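Local coordinates for protein putative cathepsin d (Ixodes ricinus, PDB 5N7Q) that probably cleaves proteins as a pepsin-like aspartic endopeptidase of the A1 family and binds the inhibitor pepstatin A, at residues G4-P9 / I95-V100; E8-L13 / G170-G175; F75-G80 / I132-V137. One frame throughout, in Å; residues are numbered along the deposited sequence.

Contact 1: residues G4-P9 / I95-V100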
# COMPACT_ATOMS: atom_id res chain seq x y z
N GLY A 4 -22.83 -6.46 2.21
CA GLY A 4 -21.47 -7.03 2.00
C GLY A 4 -21.21 -8.21 2.95
O GLY A 4 -22.16 -8.88 3.34
N PRO A 5 -19.97 -8.50 3.33
CA PRO A 5 -18.74 -7.82 2.90
C PRO A 5 -18.32 -8.24 1.50
O PRO A 5 -18.90 -9.18 0.92
CB PRO A 5 -17.74 -8.30 3.93
CG PRO A 5 -18.16 -9.73 4.15
CD PRO A 5 -19.67 -9.66 4.20
N TYR A 6 -17.32 -7.56 0.95
CA TYR A 6 -16.88 -7.78 -0.44
C TYR A 6 -15.40 -8.16 -0.44
O TYR A 6 -14.55 -7.29 -0.25
CB TYR A 6 -17.12 -6.54 -1.33
CG TYR A 6 -18.51 -5.98 -1.14
CD1 TYR A 6 -19.60 -6.50 -1.83
CD2 TYR A 6 -18.71 -4.95 -0.25
CE1 TYR A 6 -20.87 -5.99 -1.62
CE2 TYR A 6 -19.97 -4.42 -0.04
CZ TYR A 6 -21.04 -4.92 -0.73
OH TYR A 6 -22.31 -4.40 -0.47
N PRO A 7 -15.09 -9.46 -0.63
CA PRO A 7 -13.69 -9.87 -0.68
C PRO A 7 -13.06 -9.56 -2.02
O PRO A 7 -13.57 -10.00 -3.05
CB PRO A 7 -13.75 -11.39 -0.41
CG PRO A 7 -15.10 -11.79 -0.86
CD PRO A 7 -16.00 -10.62 -0.69
N GLU A 8 -11.96 -8.83 -2.00
CA GLU A 8 -11.26 -8.48 -3.20
C GLU A 8 -9.93 -9.27 -3.25
O GLU A 8 -9.02 -9.01 -2.46
CB GLU A 8 -10.99 -6.99 -3.25
CG GLU A 8 -10.03 -6.53 -4.36
CD GLU A 8 -10.56 -6.64 -5.76
OE1 GLU A 8 -11.74 -7.03 -5.93
OE2 GLU A 8 -9.80 -6.32 -6.72
N PRO A 9 -9.84 -10.25 -4.15
CA PRO A 9 -8.62 -11.07 -4.20
C PRO A 9 -7.47 -10.36 -4.87
O PRO A 9 -7.67 -9.73 -5.91
CB PRO A 9 -9.05 -12.28 -5.03
CG PRO A 9 -10.05 -11.70 -5.96
CD PRO A 9 -10.81 -10.68 -5.18
N ILE A 95 -16.36 -3.64 -7.42
CA ILE A 95 -15.42 -4.46 -6.65
C ILE A 95 -16.21 -5.66 -6.14
O ILE A 95 -17.16 -5.51 -5.39
CB ILE A 95 -14.86 -3.70 -5.44
CG1 ILE A 95 -14.04 -2.49 -5.90
CG2 ILE A 95 -14.06 -4.65 -4.55
CD1 ILE A 95 -13.65 -1.55 -4.78
N GLY A 96 -15.88 -6.85 -6.65
CA GLY A 96 -16.69 -8.03 -6.40
C GLY A 96 -18.13 -7.74 -6.77
O GLY A 96 -18.39 -7.24 -7.88
N SER A 97 -19.06 -8.02 -5.86
CA SER A 97 -20.48 -7.78 -6.11
C SER A 97 -20.93 -6.37 -5.70
O SER A 97 -22.11 -6.03 -5.80
CB SER A 97 -21.34 -8.85 -5.40
OG SER A 97 -21.28 -8.67 -4.01
N ALA A 98 -20.00 -5.52 -5.26
CA ALA A 98 -20.33 -4.14 -4.92
C ALA A 98 -20.40 -3.32 -6.19
O ALA A 98 -19.48 -3.37 -6.99
CB ALA A 98 -19.30 -3.54 -3.98
N LYS A 99 -21.48 -2.57 -6.33
CA LYS A 99 -21.69 -1.64 -7.46
C LYS A 99 -21.69 -0.23 -6.91
O LYS A 99 -22.65 0.20 -6.27
CB LYS A 99 -23.03 -1.90 -8.15
CG LYS A 99 -23.27 -3.34 -8.54
CD LYS A 99 -22.76 -3.67 -9.93
CE LYS A 99 -23.29 -5.02 -10.39
NZ LYS A 99 -23.53 -5.06 -11.86
N VAL A 100 -20.61 0.47 -7.17
CA VAL A 100 -20.39 1.79 -6.58
C VAL A 100 -20.73 2.79 -7.66
O VAL A 100 -19.95 3.04 -8.57
CB VAL A 100 -18.92 1.98 -6.13
CG1 VAL A 100 -18.77 3.31 -5.39
CG2 VAL A 100 -18.47 0.80 -5.27
O HOH W 1 -19.98 -10.31 -1.71
O HOH W 2 -13.44 -7.56 -8.07
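Tyr6 of strand 6-13 meets Ala98 at the end of a type II' beta turn. The backbones come nearest at Tyr6 and Gly96, with their CA atoms 6.0 Å apart. Segment 4-9 enters strand 6-13 after a cis peptide bond before Pro5. Segment 95-100 turns a corner: the turn runs from Ile95 to Ala98 and joins strand 82-95 to strand 98-101. Gly96 has positive phi, which favours glycine. The turn closes with Ala98 N bonded to Ile95 O at 2.8 Å. No direct hydrogen bond joins the segments.

The Tyr6 ring carries the contact. Its CG lies beside the backbone N, anti to the carbonyl carbon (chi1 -47°). Ala98 CB sits over the ring centre in a CH-pi contact, 3.6 Å from the centroid and 9° off the normal. Gly4 CA lies against the opposite face, offset toward the rim. Ser97 OG meets the ring edge in plane, 3.5 Å from Tyr6 CD1.

In this pepsin-like fold, strand 6-13 is the N-terminal strand. The contact ties its start to a hairpin turn of the lobe that holds Asp36, a predicted catalytic aspartate. Helix 140-146 also touches Tyr6, through Met144, and the Tyr6 OH is hydrogen-bonded to Leu149 O.

Glu8 and Ile95 side chains cross at about a right angle. Glu8 OE1 lies 3.6 Å from Ile95 CG2. Two waters bridge the segments. One donates to Pro5 O and also pairs with Ser97 OG. The other donates to Glu8 OE1 at 2.8 Å and accepts from Gly96 N at 2.9 Å.

Contact 2: residues E8-L13 / G170-G175; sequences EPLVNL and GEVLFG
Glu8 and Val172 form an antiparallel hydrogen-bonded pair, and Pro9 and Glu171 the non-hydrogen-bonded pair beside it. The N-to-C directions of the short strand segments 8-13 and 170-174 differ by 150°, so they are antiparallel with a twist. They belong to the interlobe beta-sheet of the pepsin fold, where the N-terminal strand is paired with strand 170-174.

Two backbone bonds carry the ladder. Glu8 N donates to Val172 O at 2.8 Å, and Val172 N returns a bond to Glu8 O at 2.9 Å. A further single bond runs from Leu10 N to Gly170 O at 2.9 Å, with the donor well above the carbonyl plane. Glu171 CA approaches Glu8 O at 3.2 Å, so one N-H and one weaker C-H meet this oxygen.

The apolar contacts lie on the face of Glu8, Leu10 and Val172. Leu10 CD1, anti to CA (chi2 173°), reaches Val172 CG2 at 4.0 Å. Leu10 CG and CD1 also pack directly on the Gly170-Glu171 backbone, with CD1 3.7 Å from Glu171 N. The backbone angles of Gly170 by themselves call for glycine. Glu8 CB meets the Phe174 ring in plane, at its CE2 edge, while Val172 CG1 lies over one face of that ring, toward the rim. Phe35 of strand 29-36 packs on all four of Glu8, Leu10, Val172 and Phe174.

One water bridges the strands. It donates to Leu10 O at 2.8 Å and to Gly170 O at 3.2 Å.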
# COMPACT_ATOMS: atom_id res chain seq x y z
N GLU A 8 -11.96 -8.83 -2.00
CA GLU A 8 -11.26 -8.48 -3.20
C GLU A 8 -9.93 -9.27 -3.25
O GLU A 8 -9.02 -9.01 -2.46
CB GLU A 8 -10.99 -6.99 -3.25
CG GLU A 8 -10.03 -6.53 -4.36
CD GLU A 8 -10.56 -6.64 -5.76
OE1 GLU A 8 -11.74 -7.03 -5.93
OE2 GLU A 8 -9.80 -6.32 -6.72
N PRO A 9 -9.84 -10.25 -4.15
CA PRO A 9 -8.62 -11.07 -4.20
C PRO A 9 -7.47 -10.36 -4.87
O PRO A 9 -7.67 -9.73 -5.91
CB PRO A 9 -9.05 -12.28 -5.03
CG PRO A 9 -10.05 -11.70 -5.96
CD PRO A 9 -10.81 -10.68 -5.18
N LEU A 10 -6.27 -10.50 -4.31
CA LEU A 10 -5.05 -9.89 -4.83
C LEU A 10 -4.06 -10.90 -5.41
O LEU A 10 -3.96 -12.04 -4.94
CB LEU A 10 -4.32 -9.09 -3.75
CG LEU A 10 -5.19 -8.07 -3.02
CD1 LEU A 10 -4.40 -7.46 -1.86
CD2 LEU A 10 -5.66 -6.98 -3.98
N VAL A 11 -3.33 -10.45 -6.43
CA VAL A 11 -2.14 -11.12 -6.94
C VAL A 11 -0.92 -10.45 -6.32
O VAL A 11 -0.85 -9.22 -6.20
CB VAL A 11 -2.12 -11.05 -8.49
CG1 VAL A 11 -0.75 -11.42 -9.05
CG2 VAL A 11 -3.20 -11.93 -9.06
N ASN A 12 0.06 -11.27 -5.96
CA ASN A 12 1.34 -10.87 -5.39
C ASN A 12 2.42 -11.05 -6.44
O ASN A 12 2.71 -12.16 -6.83
CB ASN A 12 1.63 -11.75 -4.18
CG ASN A 12 3.04 -11.59 -3.62
OD1 ASN A 12 3.82 -10.78 -4.10
ND2 ASN A 12 3.34 -12.34 -2.60
N LEU A 13 2.97 -9.95 -6.93
CA LEU A 13 4.13 -9.99 -7.83
C LEU A 13 5.40 -9.74 -7.00
O LEU A 13 5.62 -8.62 -6.53
CB LEU A 13 3.98 -8.95 -8.92
CG LEU A 13 5.20 -8.89 -9.85
CD1 LEU A 13 5.30 -10.13 -10.72
CD2 LEU A 13 5.12 -7.63 -10.68
N GLY A 170 -3.30 -12.34 -1.65
CA GLY A 170 -3.79 -11.44 -0.62
C GLY A 170 -5.26 -11.15 -0.80
O GLY A 170 -5.88 -11.65 -1.73
N GLU A 171 -5.79 -10.29 0.05
CA GLU A 171 -7.19 -9.91 0.02
C GLU A 171 -7.36 -8.55 0.63
O GLU A 171 -6.79 -8.28 1.67
CB GLU A 171 -8.04 -10.91 0.80
CG GLU A 171 -9.50 -10.52 0.96
CD GLU A 171 -10.28 -11.55 1.74
OE1 GLU A 171 -10.78 -12.47 1.06
OE2 GLU A 171 -10.33 -11.50 2.99
N VAL A 172 -8.19 -7.72 0.00
CA VAL A 172 -8.78 -6.57 0.71
C VAL A 172 -10.24 -6.92 0.98
O VAL A 172 -10.98 -7.13 0.03
CB VAL A 172 -8.67 -5.25 -0.08
CG1 VAL A 172 -9.23 -4.13 0.77
CG2 VAL A 172 -7.23 -4.93 -0.48
N LEU A 173 -10.62 -7.01 2.25
CA LEU A 173 -12.00 -7.32 2.61
C LEU A 173 -12.73 -6.04 2.93
O LEU A 173 -12.50 -5.42 3.98
CB LEU A 173 -12.04 -8.28 3.78
CG LEU A 173 -13.44 -8.71 4.23
CD1 LEU A 173 -14.14 -9.48 3.14
CD2 LEU A 173 -13.30 -9.60 5.45
N PHE A 174 -13.63 -5.64 2.04
CA PHE A 174 -14.42 -4.43 2.26
C PHE A 174 -15.64 -4.71 3.15
O PHE A 174 -16.49 -5.52 2.77
CB PHE A 174 -14.85 -3.83 0.92
CG PHE A 174 -13.69 -3.28 0.13
CD1 PHE A 174 -13.22 -2.01 0.40
CD2 PHE A 174 -13.04 -4.03 -0.83
CE1 PHE A 174 -12.12 -1.50 -0.29
CE2 PHE A 174 -11.95 -3.51 -1.53
CZ PHE A 174 -11.51 -2.24 -1.26
N GLY A 175 -15.71 -4.06 4.31
CA GLY A 175 -16.87 -4.22 5.18
C GLY A 175 -16.77 -5.38 6.15
O GLY A 175 -17.76 -5.85 6.68
O HOH W 3 -5.81 -13.86 -3.99

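Contact 3: residues F75-G80 / I132-V137; sequences FTIVYG and IAVDGV
Val134 sets its two methyl groups against the Thr76 carbonyl and the side chains of Phe75 and Ile77. Segment 75-80 lies on strand 69-79, the first arm of the beta-hairpin flap that overhangs the active-site cleft in pepsin-like enzymes. Segment 132-137 is a loop ahead of helix 140-146.

Val134 CG1 is anti to the backbone N (chi1 171°). It comes to 3.3 Å from Thr76 O. The other methyl, CG2, lies 3.9 Å from Ile77 CG1, and these side chains cross obliquely. Within the strand, Ile77 CG1 sits in plane at the edge of the Phe75 ring. Beside them, Asp135 OD2 approaches Phe75 CB at 3.5 Å. The other carboxylate oxygen, Asp135 OD1, accepts from a water at 3.0 Å. The same water accepts from Thr76 N at 3.1 Å, so it links strand to loop. The loop turns with Gly136 N bonded to Ala133 O at 3.0 Å.

Further out, the strand is positioned by backbone bonds from Phe75 to Gly86 and from Ile77 to Val84 of strand 82-95. Trp43 packs on Phe75 and Ile77. Ile77 also packs on an apolar side chain of the bound inhibitor, and Val78 and Gly80 make backbone hydrogen bonds to it. The loop is tied to the residues after Asp36, a predicted catalytic aspartate: Asn41 OD1 takes a hydrogen bond from Val134 N.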
# COMPACT_ATOMS: atom_id res chain seq x y z
N PHE A 75 -6.28 16.70 -13.53
CA PHE A 75 -5.76 16.18 -12.26
C PHE A 75 -4.28 15.82 -12.44
O PHE A 75 -3.86 15.42 -13.51
CB PHE A 75 -6.57 15.01 -11.71
CG PHE A 75 -6.21 13.68 -12.33
CD1 PHE A 75 -6.75 13.30 -13.55
CD2 PHE A 75 -5.33 12.81 -11.69
CE1 PHE A 75 -6.40 12.08 -14.13
CE2 PHE A 75 -4.99 11.60 -12.26
CZ PHE A 75 -5.51 11.23 -13.48
N THR A 76 -3.53 15.97 -11.35
CA THR A 76 -2.12 15.58 -11.32
C THR A 76 -1.83 15.01 -9.95
O THR A 76 -2.23 15.57 -8.93
CB THR A 76 -1.16 16.73 -11.66
OG1 THR A 76 0.17 16.22 -11.81
CG2 THR A 76 -1.20 17.84 -10.61
N ILE A 77 -1.13 13.88 -9.94
CA ILE A 77 -0.77 13.26 -8.66
C ILE A 77 0.69 12.87 -8.71
O ILE A 77 1.17 12.34 -9.73
CB ILE A 77 -1.60 12.00 -8.33
CG1 ILE A 77 -3.08 12.22 -8.60
CG2 ILE A 77 -1.40 11.59 -6.87
CD1 ILE A 77 -3.94 10.98 -8.48
N VAL A 78 1.36 13.13 -7.59
CA VAL A 78 2.76 12.79 -7.42
C VAL A 78 2.86 11.70 -6.36
O VAL A 78 2.36 11.89 -5.25
CB VAL A 78 3.55 14.04 -6.99
CG1 VAL A 78 5.03 13.75 -6.85
CG2 VAL A 78 3.37 15.16 -8.01
N TYR A 79 3.51 10.60 -6.72
CA TYR A 79 3.80 9.52 -5.78
C TYR A 79 5.29 9.41 -5.52
O TYR A 79 6.11 9.99 -6.24
CB TYR A 79 3.34 8.20 -6.37
CG TYR A 79 1.86 8.14 -6.68
CD1 TYR A 79 0.93 7.83 -5.72
CD2 TYR A 79 1.40 8.37 -7.97
CE1 TYR A 79 -0.43 7.77 -6.01
CE2 TYR A 79 0.06 8.34 -8.28
CZ TYR A 79 -0.85 8.02 -7.33
OH TYR A 79 -2.18 8.00 -7.69
N GLY A 80 5.66 8.65 -4.50
CA GLY A 80 7.07 8.36 -4.29
C GLY A 80 7.73 7.73 -5.49
O GLY A 80 8.89 8.04 -5.77
N ILE A 132 -6.99 14.01 1.55
CA ILE A 132 -5.82 14.11 0.65
C ILE A 132 -6.13 13.75 -0.81
O ILE A 132 -5.22 13.69 -1.61
CB ILE A 132 -4.60 13.31 1.17
CG1 ILE A 132 -4.89 11.81 1.19
CG2 ILE A 132 -4.24 13.79 2.57
CD1 ILE A 132 -3.66 10.95 1.39
N ALA A 133 -7.40 13.57 -1.14
CA ALA A 133 -7.77 13.30 -2.54
C ALA A 133 -7.50 14.52 -3.42
O ALA A 133 -8.01 15.61 -3.16
CB ALA A 133 -9.23 12.91 -2.64
N VAL A 134 -6.73 14.31 -4.47
CA VAL A 134 -6.48 15.34 -5.48
C VAL A 134 -7.81 15.68 -6.13
O VAL A 134 -8.62 14.81 -6.43
CB VAL A 134 -5.41 14.87 -6.48
CG1 VAL A 134 -5.28 15.82 -7.65
CG2 VAL A 134 -4.07 14.72 -5.79
N ASP A 135 -8.03 16.99 -6.29
CA ASP A 135 -9.28 17.57 -6.78
C ASP A 135 -10.50 17.35 -5.87
O ASP A 135 -11.59 17.66 -6.28
CB ASP A 135 -9.61 17.08 -8.20
CG ASP A 135 -8.67 17.62 -9.29
OD1 ASP A 135 -7.71 18.37 -9.03
OD2 ASP A 135 -8.94 17.28 -10.47
N GLY A 136 -10.30 16.85 -4.65
CA GLY A 136 -11.40 16.68 -3.71
C GLY A 136 -12.45 15.66 -4.12
O GLY A 136 -13.56 15.67 -3.63
N VAL A 137 -12.10 14.80 -5.06
CA VAL A 137 -13.04 13.80 -5.56
C VAL A 137 -13.21 12.69 -4.55
O VAL A 137 -12.23 12.30 -3.88
CB VAL A 137 -12.64 13.25 -6.94
CG1 VAL A 137 -12.84 14.31 -8.03
CG2 VAL A 137 -11.23 12.73 -7.00
O HOH W 4 -4.87 18.35 -9.84

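Contacts 1 and 2 share Glu8 and Pro9 on strand 6-13 and are both largely buried. They touch through a probable hydrogen bond from Tyr6 N to Phe174 O, 2.9 Å. Contact 2 is a direct backbone ladder closer to the centre of the molecule (about 11 Å from its own centre, against about 19 Å for contact 1). In contact 1 an aromatic face and two waters do the joining. Contact 3 is separate: its centre is about 24 Å from that of contact 1 and about 23 Å from that of contact 2. It is only partly buried, and joins flap strand to loop by methyl contacts and one water. Residues of contact 3 also touch the bound inhibitor.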